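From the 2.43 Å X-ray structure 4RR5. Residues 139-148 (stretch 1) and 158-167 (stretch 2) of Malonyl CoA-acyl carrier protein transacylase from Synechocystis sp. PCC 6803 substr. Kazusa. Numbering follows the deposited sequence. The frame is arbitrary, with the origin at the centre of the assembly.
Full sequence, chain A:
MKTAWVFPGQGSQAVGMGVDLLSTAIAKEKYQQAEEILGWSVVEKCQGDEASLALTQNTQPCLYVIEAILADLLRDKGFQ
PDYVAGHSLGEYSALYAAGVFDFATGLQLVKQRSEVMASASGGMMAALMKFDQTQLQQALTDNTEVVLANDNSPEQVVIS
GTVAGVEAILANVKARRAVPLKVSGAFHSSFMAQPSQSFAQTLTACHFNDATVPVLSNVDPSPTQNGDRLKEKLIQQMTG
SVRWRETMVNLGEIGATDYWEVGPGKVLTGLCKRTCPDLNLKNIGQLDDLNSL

Stretch 1 (139-148) ALTDNTEVVL
Stretch 2 (158-167) VISGTVAGVE

Two antiparallel strands, Val146–Leu148 and Val158–Gly161, pair at 145° between their N-to-C directions, their axes approaching to 4.5 Å; the contact buries 427 Å² summed over both sides. Register: Val146 CA lies 4.5 Å from Gly161 CA, Val147 CA 5.3 Å from Ser160 CA, and Leu148 CA 4.4 Å from Ile159 CA. The wide pair is the hydrogen-bonded one: Val147 N donates to Ser160 O at 2.8 Å (170° at the hydrogen) and Ser160 N to Val147 O at 2.8 Å (151°). A third bond, Thr162 N to Glu145 O (3.0 Å, 156°), carries the ladder past the strand ends. In the narrow pairs, alpha carbons approach carbonyls instead: Val146 CA to Ser160 O 3.3 Å, Ile159 CA to Val147 O 3.2 Å, and Gly161 CA to Glu145 O 3.2 Å.

Backbone phi/psi are extended at Val146 (-136/131), Val147 (-131/166), Leu148 (-87/124), Val158 (-127/127), Ile159 (-101/160) and Ser160 (-142/146). Gly161 adopts 154/-154, where a CB would jam against the preceding carbonyl and fall 1.9 Å from Glu145 O; glycine fits both constraints.

Thr162 (-64/151, chi1 p) caps the helix that begins at Val163: its OG1 accepts from Gly165 N at 3.1 Å (144°), while Val166 N bonds Thr162 O at 3.0 Å. The same OG1 packs 3.3 Å from Glu145 CB. Gly165 (-62/-40) lets the helix close on the strand, its C atom 3.2 Å from Val146 CG2; an ideal CB would sit 2.8 Å from that methyl and 2.7 Å from Thr162 OG1.

Apolar packing centres on buried Val146 (chi1 t), whose branched side chain reaches both strand and helix: CG1 lies 3.9 Å from Ile159 CB, and CG2 4.0 Å from Val166 CG2 (Val166 chi1 t). Ile159 (chi1 p, chi2 t) also meets Leu140 (chi1 m, chi2 t), with CG2 4.3 Å from Leu140 CD1. The side chains of Leu148 (chi1 t, chi2 137°) and Ile159 share one sheet face; Val147 (chi1 p) and Ser160 (chi1 t) share the other, Val147 CG1 lying 4.4 Å from Ser160 CB. Small Ser160 is buried, its hydroxyl satisfied elsewhere in the structure.

Before the strand, Leu140–Asn143 form a type II turn, with Thr141 at -59/126 and Asp142 at 68/21; Asn143 N bonds Leu140 O at 3.0 Å. Asn143 ND2 donates to Ala139 O at 2.5 Å, tying the turn to the preceding backbone.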

ATOM      1  N   ALA A 139      18.614  10.039  16.364  1.00 62.77           N
ATOM      2  CA  ALA A 139      19.149  10.123  15.008  1.00 57.17           C
ATOM      3  C   ALA A 139      18.169  10.815  14.067  1.00 56.65           C
ATOM      4  O   ALA A 139      18.545  11.235  12.974  1.00 64.76           O
ATOM      5  CB  ALA A 139      19.494   8.742  14.488  1.00 50.87           C
ATOM      6  N   LEU A 140      16.920  10.940  14.505  1.00 49.21           N
ATOM      7  CA  LEU A 140      15.867  11.530  13.691  1.00 56.07           C
ATOM      8  C   LEU A 140      15.469  12.922  14.180  1.00 59.36           C
ATOM      9  O   LEU A 140      15.099  13.775  13.374  1.00 58.55           O
ATOM     10  CB  LEU A 140      14.638  10.610  13.657  1.00 52.03           C
ATOM     11  CG  LEU A 140      14.687   9.526  12.575  1.00 46.30           C
ATOM     12  CD1 LEU A 140      13.599   8.481  12.739  1.00 38.23           C
ATOM     13  CD2 LEU A 140      14.602  10.169  11.211  1.00 47.53           C
ATOM     14  N   THR A 141      15.539  13.147  15.492  1.00 63.54           N
ATOM     15  CA  THR A 141      15.308  14.480  16.065  1.00 61.49           C
ATOM     16  C   THR A 141      16.297  15.494  15.484  1.00 64.54           C
ATOM     17  O   THR A 141      17.517  15.268  15.510  1.00 63.16           O
ATOM     18  CB  THR A 141      15.417  14.465  17.608  1.00 55.79           C
ATOM     19  OG1 THR A 141      14.147  14.115  18.169  1.00 52.49           O
ATOM     20  CG2 THR A 141      15.828  15.824  18.145  1.00 59.17           C
ATOM     21  N   ASP A 142      15.752  16.589  14.945  1.00 62.92           N
ATOM     22  CA  ASP A 142      16.521  17.639  14.266  1.00 66.49           C
ATOM     23  C   ASP A 142      17.138  17.173  12.944  1.00 65.21           C
ATOM     24  O   ASP A 142      18.105  17.777  12.460  1.00 60.57           O
ATOM     25  CB  ASP A 142      17.640  18.185  15.169  1.00 65.44           C
ATOM     26  CG  ASP A 142      17.121  19.046  16.298  1.00 60.24           C
ATOM     27  OD1 ASP A 142      15.902  19.006  16.583  1.00 56.65           O
ATOM     28  OD2 ASP A 142      17.954  19.760  16.901  1.00 61.29           O
ATOM     29  N   ASN A 143      16.597  16.107  12.359  1.00 62.20           N
ATOM     30  CA  ASN A 143      17.155  15.625  11.102  1.00 58.56           C
ATOM     31  C   ASN A 143      16.341  16.109   9.909  1.00 51.78           C
ATOM     32  O   ASN A 143      15.240  15.636   9.637  1.00 49.33           O
ATOM     33  CB  ASN A 143      17.273  14.106  11.097  1.00 53.52           C
ATOM     34  CG  ASN A 143      18.568  13.634  10.451  1.00 57.86           C
ATOM     35  OD1 ASN A 143      18.870  13.990   9.312  1.00 60.91           O
ATOM     36  ND2 ASN A 143      19.348  12.848  11.182  1.00 63.44           N
ATOM     37  N   THR A 144      16.920  17.075   9.209  1.00 54.51           N
ATOM     38  CA  THR A 144      16.282  17.738   8.083  1.00 52.43           C
ATOM     39  C   THR A 144      16.319  16.870   6.835  1.00 48.01           C
ATOM     40  O   THR A 144      15.580  17.111   5.886  1.00 48.14           O
ATOM     41  CB  THR A 144      16.965  19.099   7.771  1.00 51.21           C
ATOM     42  OG1 THR A 144      18.372  18.901   7.568  1.00 44.39           O
ATOM     43  CG2 THR A 144      16.762  20.088   8.923  1.00 42.24           C
ATOM     44  N   GLU A 145      17.179  15.858   6.827  1.00 48.14           N
ATOM     45  CA  GLU A 145      17.367  15.094   5.596  1.00 54.08           C
ATOM     46  C   GLU A 145      16.765  13.691   5.680  1.00 49.90           C
ATOM     47  O   GLU A 145      16.677  13.006   4.661  1.00 49.58           O
ATOM     48  CB  GLU A 145      18.861  14.989   5.218  1.00 54.60           C
ATOM     49  CG  GLU A 145      19.726  16.269   5.328  1.00 51.93           C
ATOM     50  CD  GLU A 145      19.076  17.548   4.784  1.00 62.71           C
ATOM     51  OE1 GLU A 145      18.575  17.552   3.628  1.00 61.62           O
ATOM     52  OE2 GLU A 145      19.099  18.567   5.519  1.00 58.45           O
ATOM     53  N   VAL A 146      16.355  13.264   6.879  1.00 45.67           N
ATOM     54  CA  VAL A 146      15.750  11.934   7.066  1.00 40.56           C
ATOM     55  C   VAL A 146      14.497  11.950   7.958  1.00 39.86           C
ATOM     56  O   VAL A 146      14.498  12.520   9.045  1.00 38.84           O
ATOM     57  CB  VAL A 146      16.764  10.924   7.661  1.00 44.35           C
ATOM     58  CG1 VAL A 146      16.111   9.568   7.879  1.00 43.36           C
ATOM     59  CG2 VAL A 146      17.941  10.766   6.749  1.00 46.02           C
ATOM     60  N   VAL A 147      13.428  11.315   7.480  1.00 40.84           N
ATOM     61  CA  VAL A 147      12.165  11.258   8.207  1.00 33.96           C
ATOM     62  C   VAL A 147      11.634   9.816   8.286  1.00 32.80           C
ATOM     63  O   VAL A 147      12.116   8.924   7.582  1.00 30.46           O
ATOM     64  CB  VAL A 147      11.107  12.169   7.545  1.00 31.82           C
ATOM     65  CG1 VAL A 147      10.471  11.477   6.347  1.00 24.95           C
ATOM     66  CG2 VAL A 147      10.045  12.602   8.560  1.00 30.49           C
ATOM     67  N   LEU A 148      10.658   9.586   9.157  1.00 30.20           N
ATOM     68  CA  LEU A 148      10.026   8.285   9.253  1.00 27.81           C
ATOM     69  C   LEU A 148       8.874   8.211   8.249  1.00 29.89           C
ATOM     70  O   LEU A 148       7.974   9.052   8.255  1.00 32.04           O
ATOM     71  CB  LEU A 148       9.544   8.020  10.675  1.00 24.41           C
ATOM     72  CG  LEU A 148       9.283   6.546  10.998  1.00 33.83           C
ATOM     73  CD1 LEU A 148       9.815   6.171  12.355  1.00 33.81           C
ATOM     74  CD2 LEU A 148       7.797   6.270  10.938  1.00 35.31           C
ATOM     75  N   VAL A 158      10.318   2.198   8.348  1.00 32.64           N
ATOM     76  CA  VAL A 158      11.040   2.588   7.157  1.00 28.72           C
ATOM     77  C   VAL A 158      11.353   4.070   7.241  1.00 27.09           C
ATOM     78  O   VAL A 158      10.465   4.875   7.487  1.00 29.71           O
ATOM     79  CB  VAL A 158      10.233   2.290   5.901  1.00 29.93           C
ATOM     80  CG1 VAL A 158      10.800   3.048   4.712  1.00 27.32           C
ATOM     81  CG2 VAL A 158      10.207   0.780   5.653  1.00 28.18           C
ATOM     82  N   ILE A 159      12.617   4.432   7.075  1.00 29.84           N
ATOM     83  CA  ILE A 159      12.984   5.840   7.041  1.00 31.99           C
ATOM     84  C   ILE A 159      13.184   6.285   5.597  1.00 31.09           C
ATOM     85  O   ILE A 159      13.384   5.457   4.714  1.00 28.57           O
ATOM     86  CB  ILE A 159      14.253   6.131   7.861  1.00 33.50           C
ATOM     87  CG1 ILE A 159      15.418   5.260   7.403  1.00 32.83           C
ATOM     88  CG2 ILE A 159      13.992   5.916   9.339  1.00 30.84           C
ATOM     89  CD1 ILE A 159      16.675   5.557   8.164  1.00 44.89           C
ATOM     90  N   SER A 160      13.107   7.591   5.365  1.00 28.06           N
ATOM     91  CA  SER A 160      13.120   8.133   4.012  1.00 34.44           C
ATOM     92  C   SER A 160      13.909   9.432   3.968  1.00 41.55           C
ATOM     93  O   SER A 160      13.898  10.199   4.928  1.00 39.14           O
ATOM     94  CB  SER A 160      11.687   8.372   3.514  1.00 33.54           C
ATOM     95  OG  SER A 160      11.650   8.836   2.172  1.00 26.58           O
ATOM     96  N   GLY A 161      14.595   9.686   2.858  1.00 43.88           N
ATOM     97  CA  GLY A 161      15.302  10.943   2.716  1.00 44.70           C
ATOM     98  C   GLY A 161      16.496  10.903   1.788  1.00 45.64           C
ATOM     99  O   GLY A 161      16.553  10.090   0.855  1.00 43.48           O
ATOM    100  N   THR A 162      17.446  11.800   2.042  1.00 44.88           N
ATOM    101  CA  THR A 162      18.645  11.901   1.216  1.00 54.48           C
ATOM    102  C   THR A 162      19.457  10.617   1.336  1.00 50.88           C
ATOM    103  O   THR A 162      19.393   9.932   2.363  1.00 42.69           O
ATOM    104  CB  THR A 162      19.515  13.123   1.614  1.00 47.71           C
ATOM    105  OG1 THR A 162      20.015  12.957   2.949  1.00 44.89           O
ATOM    106  CG2 THR A 162      18.696  14.403   1.533  1.00 45.62           C
ATOM    107  N   VAL A 163      20.199  10.282   0.280  1.00 52.96           N
ATOM    108  CA  VAL A 163      21.051   9.089   0.298  1.00 54.93           C
ATOM    109  C   VAL A 163      22.047   9.146   1.450  1.00 55.61           C
ATOM    110  O   VAL A 163      22.126   8.216   2.268  1.00 52.48           O
ATOM    111  CB  VAL A 163      21.832   8.911  -1.018  1.00 57.70           C
ATOM    112  CG1 VAL A 163      22.828   7.756  -0.888  1.00 52.97           C
ATOM    113  CG2 VAL A 163      20.872   8.676  -2.189  1.00 51.05           C
ATOM    114  N   ALA A 164      22.786  10.253   1.510  1.00 52.83           N
ATOM    115  CA  ALA A 164      23.753  10.496   2.578  1.00 50.67           C
ATOM    116  C   ALA A 164      23.127  10.330   3.967  1.00 53.91           C
ATOM    117  O   ALA A 164      23.652   9.587   4.799  1.00 53.83           O
ATOM    118  CB  ALA A 164      24.354  11.884   2.427  1.00 35.79           C
ATOM    119  N   GLY A 165      21.999  11.003   4.200  1.00 52.83           N
ATOM    120  CA  GLY A 165      21.322  10.966   5.490  1.00 51.97           C
ATOM    121  C   GLY A 165      20.814   9.601   5.949  1.00 54.56           C
ATOM    122  O   GLY A 165      20.882   9.270   7.142  1.00 49.46           O
ATOM    123  N   VAL A 166      20.276   8.818   5.013  1.00 50.59           N
ATOM    124  CA  VAL A 166      19.704   7.523   5.357  1.00 51.06           C
ATOM    125  C   VAL A 166      20.813   6.523   5.650  1.00 59.65           C
ATOM    126  O   VAL A 166      20.706   5.718   6.579  1.00 60.29           O
ATOM    127  CB  VAL A 166      18.797   6.976   4.243  1.00 49.11           C
ATOM    128  CG1 VAL A 166      18.273   5.602   4.625  1.00 47.57           C
ATOM    129  CG2 VAL A 166      17.634   7.925   4.000  1.00 46.04           C
ATOM    130  N   GLU A 167      21.886   6.586   4.864  1.00 58.59           N
ATOM    131  CA  GLU A 167      23.084   5.791   5.136  1.00 58.00           C
ATOM    132  C   GLU A 167      23.680   6.081   6.529  1.00 64.41           C
ATOM    133  O   GLU A 167      24.247   5.187   7.172  1.00 64.79           O
ATOM    134  CB  GLU A 167      24.134   6.038   4.048  1.00 50.07           C
ATOM    135  CG  GLU A 167      23.732   5.528   2.668  1.00 50.32           C
ATOM    136  CD  GLU A 167      23.870   4.017   2.540  1.00 57.26           C
ATOM    137  OE1 GLU A 167      23.599   3.488   1.444  1.00 59.56           O
ATOM    138  OE2 GLU A 167      24.253   3.355   3.530  1.00 59.70           O
TER